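Local structure of NADPH-ferredoxin reductase FprA (Mycobacterium tuberculosis, 1LQT) at residues 166-171 with 216-221; 143-148 with 184-189; 20-25 with 380-385. The protein probably transfers electrons between NADPH and ferredoxin-type partners through a bound FAD, and may thereby supply cytochrome P450 systems. One frame throughout, in Å; residues are numbered along the deposited sequence. Where two conformers were deposited one is given.

Interaction 1: 166-171 with 216-221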
loop_
_atom_site.group_PDB
_atom_site.type_symbol
_atom_site.label_atom_id
_atom_site.label_comp_id
_atom_site.label_asym_id
_atom_site.label_seq_id
_atom_site.Cartn_x
_atom_site.Cartn_y
_atom_site.Cartn_z
ATOM N N LEU A 166 2.286 7.628 -14.982
ATOM C CA LEU A 166 3.162 8.574 -15.665
ATOM C C LEU A 166 2.919 8.684 -17.164
ATOM O O LEU A 166 3.222 9.714 -17.753
ATOM C CB LEU A 166 4.632 8.208 -15.417
ATOM C CG LEU A 166 5.148 8.442 -13.990
ATOM C CD1 LEU A 166 6.531 7.801 -13.864
ATOM C CD2 LEU A 166 5.213 9.921 -13.647
ATOM N N LEU A 167 2.384 7.625 -17.762
ATOM C CA LEU A 167 2.273 7.530 -19.226
ATOM C C LEU A 167 0.864 7.528 -19.791
ATOM O O LEU A 167 0.679 7.754 -20.960
ATOM C CB LEU A 167 2.989 6.295 -19.728
ATOM C CG LEU A 167 4.509 6.340 -19.594
ATOM C CD1 LEU A 167 5.123 5.001 -19.905
ATOM C CD2 LEU A 167 5.102 7.370 -20.504
ATOM N N THR A 168 -0.141 7.337 -18.944
ATOM C CA THR A 168 -1.508 7.278 -19.439
ATOM C C THR A 168 -1.961 8.648 -19.921
ATOM O O THR A 168 -1.624 9.684 -19.364
ATOM C CB THR A 168 -2.459 6.799 -18.330
ATOM O OG1 THR A 168 -2.176 5.430 -18.000
ATOM C CG2 THR A 168 -3.921 6.845 -18.752
ATOM N N ASP A 169 -2.705 8.653 -21.005
ATOM C CA ASP A 169 -3.279 9.885 -21.530
ATOM C C ASP A 169 -4.010 10.597 -20.400
ATOM O O ASP A 169 -4.896 10.012 -19.782
ATOM C CB ASP A 169 -4.266 9.476 -22.634
ATOM C CG ASP A 169 -4.989 10.627 -23.282
ATOM O OD1 ASP A 169 -4.843 11.795 -22.871
ATOM O OD2 ASP A 169 -5.734 10.419 -24.263
ATOM N N PRO A 170 -3.640 11.824 -20.088
ATOM C CA PRO A 170 -4.332 12.546 -19.023
ATOM C C PRO A 170 -5.842 12.682 -19.234
ATOM O O PRO A 170 -6.572 12.814 -18.255
ATOM C CB PRO A 170 -3.605 13.885 -18.982
ATOM C CG PRO A 170 -2.946 13.983 -20.315
ATOM C CD PRO A 170 -2.501 12.593 -20.613
ATOM N N ASP A 171 -6.304 12.661 -20.480
ATOM C CA ASP A 171 -7.734 12.718 -20.716
ATOM C C ASP A 171 -8.424 11.464 -20.153
ATOM O O ASP A 171 -9.609 11.518 -19.814
ATOM C CB ASP A 171 -8.032 12.799 -22.209
ATOM C CG ASP A 171 -7.698 14.114 -22.807
ATOM O OD1 ASP A 171 -7.575 15.133 -22.093
ATOM O OD2 ASP A 171 -7.565 14.232 -24.045
ATOM N N ALA A 216 -0.975 -3.174 -22.586
ATOM C CA ALA A 216 -1.265 -3.157 -24.019
ATOM C C ALA A 216 -2.387 -2.203 -24.360
ATOM O O ALA A 216 -2.545 -1.815 -25.518
ATOM C CB ALA A 216 -1.625 -4.549 -24.495
ATOM N N ASP A 217 -3.179 -1.832 -23.367
ATOM C CA ASP A 217 -4.345 -0.974 -23.594
ATOM C C ASP A 217 -4.131 0.500 -23.284
ATOM O O ASP A 217 -5.072 1.297 -23.277
ATOM C CB ASP A 217 -5.515 -1.535 -22.805
ATOM C CG ASP A 217 -5.947 -2.897 -23.313
ATOM O OD1 ASP A 217 -5.844 -3.168 -24.533
ATOM O OD2 ASP A 217 -6.417 -3.774 -22.573
ATOM N N LEU A 218 -2.887 0.872 -23.070
ATOM C CA LEU A 218 -2.551 2.251 -22.843
ATOM C C LEU A 218 -2.442 2.987 -24.158
ATOM O O LEU A 218 -1.482 2.815 -24.920
ATOM C CB LEU A 218 -1.230 2.339 -22.104
ATOM C CG LEU A 218 -1.201 1.715 -20.715
ATOM C CD1 LEU A 218 0.211 1.618 -20.220
ATOM C CD2 LEU A 218 -2.026 2.531 -19.780
ATOM N N ASP A 219 -3.457 3.789 -24.452
ATOM C CA ASP A 219 -3.472 4.569 -25.662
ATOM C C ASP A 219 -2.245 5.472 -25.722
ATOM O O ASP A 219 -1.945 6.178 -24.763
ATOM C CB ASP A 219 -4.725 5.458 -25.681
ATOM C CG ASP A 219 -5.992 4.710 -26.032
ATOM O OD1 ASP A 219 -6.174 3.535 -25.657
ATOM O OD2 ASP A 219 -6.909 5.260 -26.678
ATOM N N GLY A 220 -1.553 5.470 -26.849
ATOM C CA GLY A 220 -0.411 6.328 -27.054
ATOM C C GLY A 220 0.897 5.820 -26.506
ATOM O O GLY A 220 1.924 6.505 -26.657
ATOM N N VAL A 221 0.883 4.640 -25.886
ATOM C CA VAL A 221 2.064 4.087 -25.260
ATOM C C VAL A 221 2.397 2.758 -25.871
ATOM O O VAL A 221 1.537 1.884 -26.013
ATOM C CB VAL A 221 1.821 3.841 -23.762
ATOM C CG1 VAL A 221 3.091 3.326 -23.066
ATOM C CG2 VAL A 221 1.315 5.114 -23.109
HETATM O O HOH W 1 -3.171 6.168 -22.283
#

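Interaction 2: 143-148 with 184-189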
loop_
_atom_site.group_PDB
_atom_site.type_symbol
_atom_site.label_atom_id
_atom_site.label_comp_id
_atom_site.label_asym_id
_atom_site.label_seq_id
_atom_site.Cartn_x
_atom_site.Cartn_y
_atom_site.Cartn_z
ATOM N N PRO A 143 6.123 16.257 -7.461
ATOM C CA PRO A 143 7.283 15.984 -8.294
ATOM C C PRO A 143 7.210 16.778 -9.585
ATOM O O PRO A 143 6.134 17.060 -10.101
ATOM C CB PRO A 143 7.143 14.498 -8.577
ATOM C CG PRO A 143 5.686 14.272 -8.585
ATOM C CD PRO A 143 5.164 15.137 -7.481
ATOM N N ASP A 144 8.378 17.127 -10.101
ATOM C CA ASP A 144 8.477 17.737 -11.418
ATOM C C ASP A 144 8.356 16.632 -12.454
ATOM O O ASP A 144 9.225 15.749 -12.541
ATOM C CB ASP A 144 9.812 18.477 -11.531
ATOM C CG ASP A 144 9.993 19.209 -12.845
ATOM O OD1 ASP A 144 9.209 19.024 -13.787
ATOM O OD2 ASP A 144 10.963 19.981 -12.976
ATOM N N LEU A 145 7.272 16.662 -13.218
ATOM C CA LEU A 145 6.975 15.665 -14.219
ATOM C C LEU A 145 7.200 16.202 -15.627
ATOM O O LEU A 145 6.676 15.654 -16.586
ATOM C CB LEU A 145 5.539 15.170 -14.056
ATOM C CG LEU A 145 5.245 14.596 -12.678
ATOM C CD1 LEU A 145 3.819 14.059 -12.633
ATOM C CD2 LEU A 145 6.235 13.520 -12.303
ATOM N N SER A 146 8.021 17.235 -15.766
ATOM C CA SER A 146 8.230 17.885 -17.064
ATOM C C SER A 146 9.367 17.300 -17.888
ATOM O O SER A 146 9.489 17.628 -19.057
ATOM C CB SER A 146 8.457 19.392 -16.887
ATOM O OG SER A 146 9.702 19.666 -16.299
ATOM N N GLY A 147 10.220 16.473 -17.291
ATOM C CA GLY A 147 11.355 15.935 -18.004
ATOM C C GLY A 147 10.986 14.745 -18.850
ATOM O O GLY A 147 10.106 13.958 -18.500
ATOM N N ALA A 148 11.729 14.528 -19.912
ATOM C CA ALA A 148 11.397 13.508 -20.861
ATOM C C ALA A 148 11.511 12.076 -20.403
ATOM O O ALA A 148 10.844 11.228 -20.966
ATOM C CB ALA A 148 12.209 13.703 -22.157
ATOM N N GLU A 184 -3.219 17.778 -12.751
ATOM C CA GLU A 184 -2.694 19.033 -13.265
ATOM C C GLU A 184 -1.247 18.877 -13.733
ATOM O O GLU A 184 -0.877 19.386 -14.811
ATOM C CB GLU A 184 -2.781 20.091 -12.194
ATOM C CG GLU A 184 -4.204 20.530 -11.902
ATOM C CD GLU A 184 -4.313 21.477 -10.712
ATOM O OE1 GLU A 184 -3.446 21.447 -9.816
ATOM O OE2 GLU A 184 -5.281 22.282 -10.675
ATOM N N SER A 185 -0.422 18.166 -12.953
ATOM C CA SER A 185 0.972 17.950 -13.324
ATOM C C SER A 185 1.168 17.013 -14.497
ATOM O O SER A 185 2.194 17.087 -15.176
ATOM C CB SER A 185 1.736 17.410 -12.134
ATOM O OG SER A 185 1.753 18.364 -11.107
ATOM N N LEU A 186 0.209 16.124 -14.696
ATOM C CA LEU A 186 0.269 15.137 -15.747
ATOM C C LEU A 186 -0.269 15.657 -17.069
ATOM O O LEU A 186 0.076 15.105 -18.132
ATOM C CB LEU A 186 -0.498 13.881 -15.338
ATOM C CG LEU A 186 0.185 13.083 -14.239
ATOM C CD1 LEU A 186 -0.795 12.109 -13.641
ATOM C CD2 LEU A 186 1.443 12.372 -14.770
ATOM N N ARG A 187 -1.079 16.722 -17.049
ATOM C CA ARG A 187 -1.679 17.189 -18.296
ATOM C C ARG A 187 -0.669 17.574 -19.375
ATOM O O ARG A 187 -0.947 17.326 -20.541
ATOM C CB ARG A 187 -2.654 18.331 -18.023
ATOM C CG ARG A 187 -3.984 17.826 -17.443
ATOM C CD ARG A 187 -5.203 18.568 -17.846
ATOM N NE ARG A 187 -6.364 18.276 -17.006
ATOM C CZ ARG A 187 -7.406 17.546 -17.378
ATOM N NH1 ARG A 187 -7.467 16.965 -18.580
ATOM N NH2 ARG A 187 -8.417 17.409 -16.536
ATOM N N PRO A 188 0.443 18.217 -19.045
ATOM C CA PRO A 188 1.417 18.562 -20.122
ATOM C C PRO A 188 2.084 17.376 -20.840
ATOM O O PRO A 188 2.736 17.588 -21.879
ATOM C CB PRO A 188 2.468 19.405 -19.398
ATOM C CG PRO A 188 1.754 19.930 -18.188
ATOM C CD PRO A 188 0.826 18.814 -17.763
ATOM N N ARG A 189 1.960 16.163 -20.303
ATOM C CA ARG A 189 2.491 14.908 -20.923
ATOM C C ARG A 189 3.996 14.983 -21.117
ATOM O O ARG A 189 4.519 14.577 -22.159
ATOM C CB ARG A 189 1.815 14.623 -22.267
ATOM C CG ARG A 189 0.308 14.449 -22.151
ATOM C CD ARG A 189 -0.331 14.045 -23.419
ATOM N NE ARG A 189 -0.459 12.603 -23.533
ATOM C CZ ARG A 189 -1.335 12.016 -24.340
ATOM N NH1 ARG A 189 -2.130 12.749 -25.096
ATOM N NH2 ARG A 189 -1.415 10.699 -24.402
HETATM O O HOH W 2 3.865 18.309 -9.276
HETATM O O HOH W 3 3.647 15.818 -17.252
#

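Interaction 3: 20-25 with 380-385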
loop_
_atom_site.group_PDB
_atom_site.type_symbol
_atom_site.label_atom_id
_atom_site.label_comp_id
_atom_site.label_asym_id
_atom_site.label_seq_id
_atom_site.Cartn_x
_atom_site.Cartn_y
_atom_site.Cartn_z
ATOM N N ALA A 20 -14.628 -8.203 11.013
ATOM C CA ALA A 20 -15.636 -9.152 10.601
ATOM C C ALA A 20 -15.477 -10.476 11.312
ATOM O O ALA A 20 -16.467 -11.084 11.733
ATOM C CB ALA A 20 -15.623 -9.337 9.085
ATOM N N SER A 21 -14.242 -10.935 11.457
ATOM C CA SER A 21 -13.995 -12.208 12.151
ATOM C C SER A 21 -14.427 -12.152 13.622
ATOM O O SER A 21 -14.981 -13.107 14.144
ATOM C CB SER A 21 -12.528 -12.579 12.055
ATOM O OG SER A 21 -12.147 -12.885 10.742
ATOM N N LEU A 22 -14.185 -11.037 14.281
ATOM C CA LEU A 22 -14.585 -10.870 15.664
ATOM C C LEU A 22 -16.093 -10.924 15.796
ATOM O O LEU A 22 -16.640 -11.600 16.672
ATOM C CB LEU A 22 -14.062 -9.566 16.210
ATOM C CG LEU A 22 -12.546 -9.485 16.424
ATOM C CD1 LEU A 22 -12.072 -8.040 16.475
ATOM C CD2 LEU A 22 -12.118 -10.258 17.679
ATOM N N LEU A 23 -16.800 -10.193 14.936
ATOM C CA LEU A 23 -18.249 -10.132 15.028
ATOM C C LEU A 23 -18.874 -11.477 14.664
ATOM O O LEU A 23 -19.874 -11.901 15.253
ATOM C CB LEU A 23 -18.760 -9.000 14.142
ATOM C CG LEU A 23 -18.324 -7.606 14.556
ATOM C CD1 LEU A 23 -18.761 -6.583 13.520
ATOM C CD2 LEU A 23 -18.810 -7.235 15.949
ATOM N N LYS A 24 -18.280 -12.171 13.700
ATOM C CA LYS A 24 -18.735 -13.507 13.319
ATOM C C LYS A 24 -18.599 -14.512 14.458
ATOM O O LYS A 24 -19.483 -15.319 14.680
ATOM C CB LYS A 24 -17.983 -14.010 12.089
ATOM C CG LYS A 24 -18.370 -15.407 11.635
ATOM C CD LYS A 24 -17.512 -15.845 10.451
ATOM C CE LYS A 24 -16.018 -15.972 10.778
ATOM N NZ LYS A 24 -15.194 -16.122 9.554
ATOM N N ALA A 25 -17.485 -14.444 15.167
ATOM C CA ALA A 25 -17.293 -15.299 16.330
ATOM C C ALA A 25 -18.428 -15.073 17.339
ATOM O O ALA A 25 -19.010 -16.036 17.857
ATOM C CB ALA A 25 -15.961 -15.037 16.956
ATOM N N ASP A 380 -8.601 -15.824 15.791
ATOM C CA ASP A 380 -8.811 -17.079 16.481
ATOM C C ASP A 380 -7.907 -17.152 17.713
ATOM O O ASP A 380 -8.324 -17.560 18.792
ATOM C CB ASP A 380 -8.481 -18.250 15.580
ATOM C CG ASP A 380 -9.497 -18.489 14.478
ATOM O OD1 ASP A 380 -10.629 -17.966 14.509
ATOM O OD2 ASP A 380 -9.210 -19.268 13.532
ATOM N N THR A 381 -6.639 -16.796 17.548
ATOM C CA THR A 381 -5.700 -16.778 18.679
ATOM C C THR A 381 -6.154 -15.833 19.790
ATOM O O THR A 381 -6.146 -16.180 20.972
ATOM C CB THR A 381 -4.301 -16.338 18.195
ATOM O OG1 THR A 381 -3.815 -17.232 17.191
ATOM C CG2 THR A 381 -3.296 -16.373 19.323
ATOM N N LEU A 382 -6.524 -14.615 19.396
ATOM C CA LEU A 382 -7.007 -13.609 20.315
ATOM C C LEU A 382 -8.191 -14.124 21.130
ATOM O O LEU A 382 -8.234 -13.973 22.363
ATOM C CB LEU A 382 -7.382 -12.368 19.492
ATOM C CG LEU A 382 -7.954 -11.151 20.189
ATOM C CD1 LEU A 382 -7.829 -9.952 19.278
ATOM C CD2 LEU A 382 -9.382 -11.332 20.588
ATOM N N ILE A 383 -9.154 -14.728 20.455
ATOM C CA ILE A 383 -10.374 -15.173 21.117
ATOM C C ILE A 383 -10.069 -16.336 22.061
ATOM O O ILE A 383 -10.596 -16.394 23.169
ATOM C CB ILE A 383 -11.442 -15.545 20.092
ATOM C CG1 ILE A 383 -11.936 -14.251 19.436
ATOM C CG2 ILE A 383 -12.615 -16.296 20.732
ATOM C CD1 ILE A 383 -12.972 -14.408 18.419
ATOM N N LYS A 384 -9.209 -17.254 21.635
ATOM C CA LYS A 384 -8.784 -18.332 22.532
ATOM C C LYS A 384 -8.161 -17.757 23.798
ATOM O O LYS A 384 -8.449 -18.222 24.909
ATOM C CB LYS A 384 -7.812 -19.260 21.807
ATOM C CG LYS A 384 -7.122 -20.324 22.695
ATOM C CD LYS A 384 -6.301 -21.293 21.824
ATOM C CE LYS A 384 -5.409 -22.276 22.623
ATOM N NZ LYS A 384 -4.601 -23.120 21.676
ATOM N N ASN A 385 -7.297 -16.750 23.638
ATOM C CA ASN A 385 -6.625 -16.159 24.784
ATOM C C ASN A 385 -7.583 -15.438 25.708
ATOM O O ASN A 385 -7.461 -15.532 26.916
ATOM C CB ASN A 385 -5.501 -15.214 24.324
ATOM C CG ASN A 385 -4.323 -15.936 23.729
ATOM O OD1 ASN A 385 -3.537 -15.315 22.963
ATOM N ND2 ASN A 385 -4.152 -17.189 24.059
#

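Interaction 1: 166-171 with 216-221
Leu167 meets Val221 where helix 157-167, which follows the glycine-rich GxGxxA-type turn of the Rossmann-type NADP-binding domain, ends beside the start of edge strand 221-224. This is a worked case of a helix end and a strand start joined by a few apolar atoms and one water. The side chain of Leu167 can be followed outward. Leu167 CB lies 4.0 Å from Val221 CG2. CG stands beside the backbone N (chi1 -69°), and this turn carries Leu167 CD1 to 4.1 Å from Val221 CG1. The two side chains cross at about a right angle, each methyl of the valine meeting a different level of the leucine. The main chain takes part too, for Leu167 O is 3.5 Å from Val221 CG2. Arg265 and Met267 of strand 265-270 and Val194 of strand 193-197 also touch Leu167.

The next residue, Thr168, leaves the helix. Thr168 OG1 bonds to Arg164 O one turn back, and the same oxygen lies against Leu218 CD2 at 3.4 Å. Leu218 opens the type II beta turn 218-221 that leads into the strand, with Gly220 at its third position and Val221 N bonded to Leu218 O. Asp169 then caps helix 170-173: its OD1 accepts from Asp171 N, well above the carboxylate plane (59°). The backbone of this N-cap residue is tied across the contact by a single water, which accepts from Asp169 N at 2.8 Å and donates to Asp219 O at 2.8 Å.

Interaction 2: 143-148 with 184-189
Leu145 packs on Leu186 and Ser185 of helix 180-186 from the loop leading into strand 149-153 of the parallel sheet of the NADP-binding, Rossmann-type domain. Leu145 CD1 lies 3.6 Å from Leu186 CD2 and 4.0 Å from Ser185 CB. The two leucines approach at a slant, and Leu186, whose CB heads off from the loop, comes back within range through its CD2 methyl.

Polar links run through water on both flanks of this apolar patch. One molecule donates to Pro143 O at 2.7 Å and also bonds to Ser185 OG; a second donates to Leu145 O and, at 2.8 Å, to Ser185 O, so the serine is engaged by side chain and backbone alike.

Within the loop, Asp144 forms an Asx turn. Asp144 OD1 accepts from Ser146 OG on the syn lone pair at 2.6 Å and from Ser146 N on the anti side, 27° out of the carboxylate plane, two bonds that would hold the carboxylate's rotation and the bend carrying Leu145 inward.

Around the contact, Trp131 of helix 125-132 covers Leu145 and Ser185, helix 157-167 adds Leu166 against Leu145 and Ile165 against Leu186, and Ala148 pairs by backbone with the chain entering strand 193-197.

Interaction 3: 20-25 with 380-385
Ala25 and Leu22, on helix 13-28, face Leu382 and Ile383 of helix 370-391 in the FAD-binding half of the protein, an example of how a distant part of the chain can complete a Rossmann-type layer. The axes of the two short segments approach to 10.7 Å and cross at -45°. Along the second segment, Asp380 comes first. It stays clear of Lys24, with Asp380 OD1 7.0 Å from Lys24 NZ, but Gln376, one turn earlier on the same helix, reaches to helix 13-28: its OE1 bonds with Ser21 OG and Lys24 NZ, its NE2 with Asp380 OD1.

Leu382 follows, its CB directed at helix 13-28. With CG anti to the backbone N (chi1 179°), Leu382 CD2 arrives 4.1 Å from Leu22 CD2, and the two side chains cross at about a right angle. Both rest on Ile101 of strand 99-102, which places the helices on a common face of the sheet.

Ile383 comes next, its CG1-CD1 arm extended. This sets Ile383 CD1 3.4 Å from Ala25 CB, tighter than usual for two carbons, and 4.3 Å from Leu22 CD2. Met34 of strand 34-40 touches both Ile383 and Leu22. Direct contact between the segments is therefore methyl against methyl, so shape governs the fit here, whereas directional bonding enters through Gln376, outside the apolar strip.

How the interactions relate
Interactions 1 and 2 belong to one neighbourhood of the NADP-binding domain. Their centres are about 14 Å apart, their segments alternate along the chain, and they touch directly, with Arg189 NH2 3.5 Å from Asp169 CA and Arg189 NE 3.6 Å from Pro170 CD. Interaction 3 lies on the opposite side of the chain's centre, in the FAD-binding domain, about 45 Å from interaction 1 and about 48 Å from interaction 2 between centres. Neither nucleotide is touched by the contacting side chains: Leu218 of interaction 1 is about 12 Å from the modified NADP, and Leu22 of interaction 3 about 13 Å from FAD. The three contacts thus pack the frameworks of two nucleotide-binding domains.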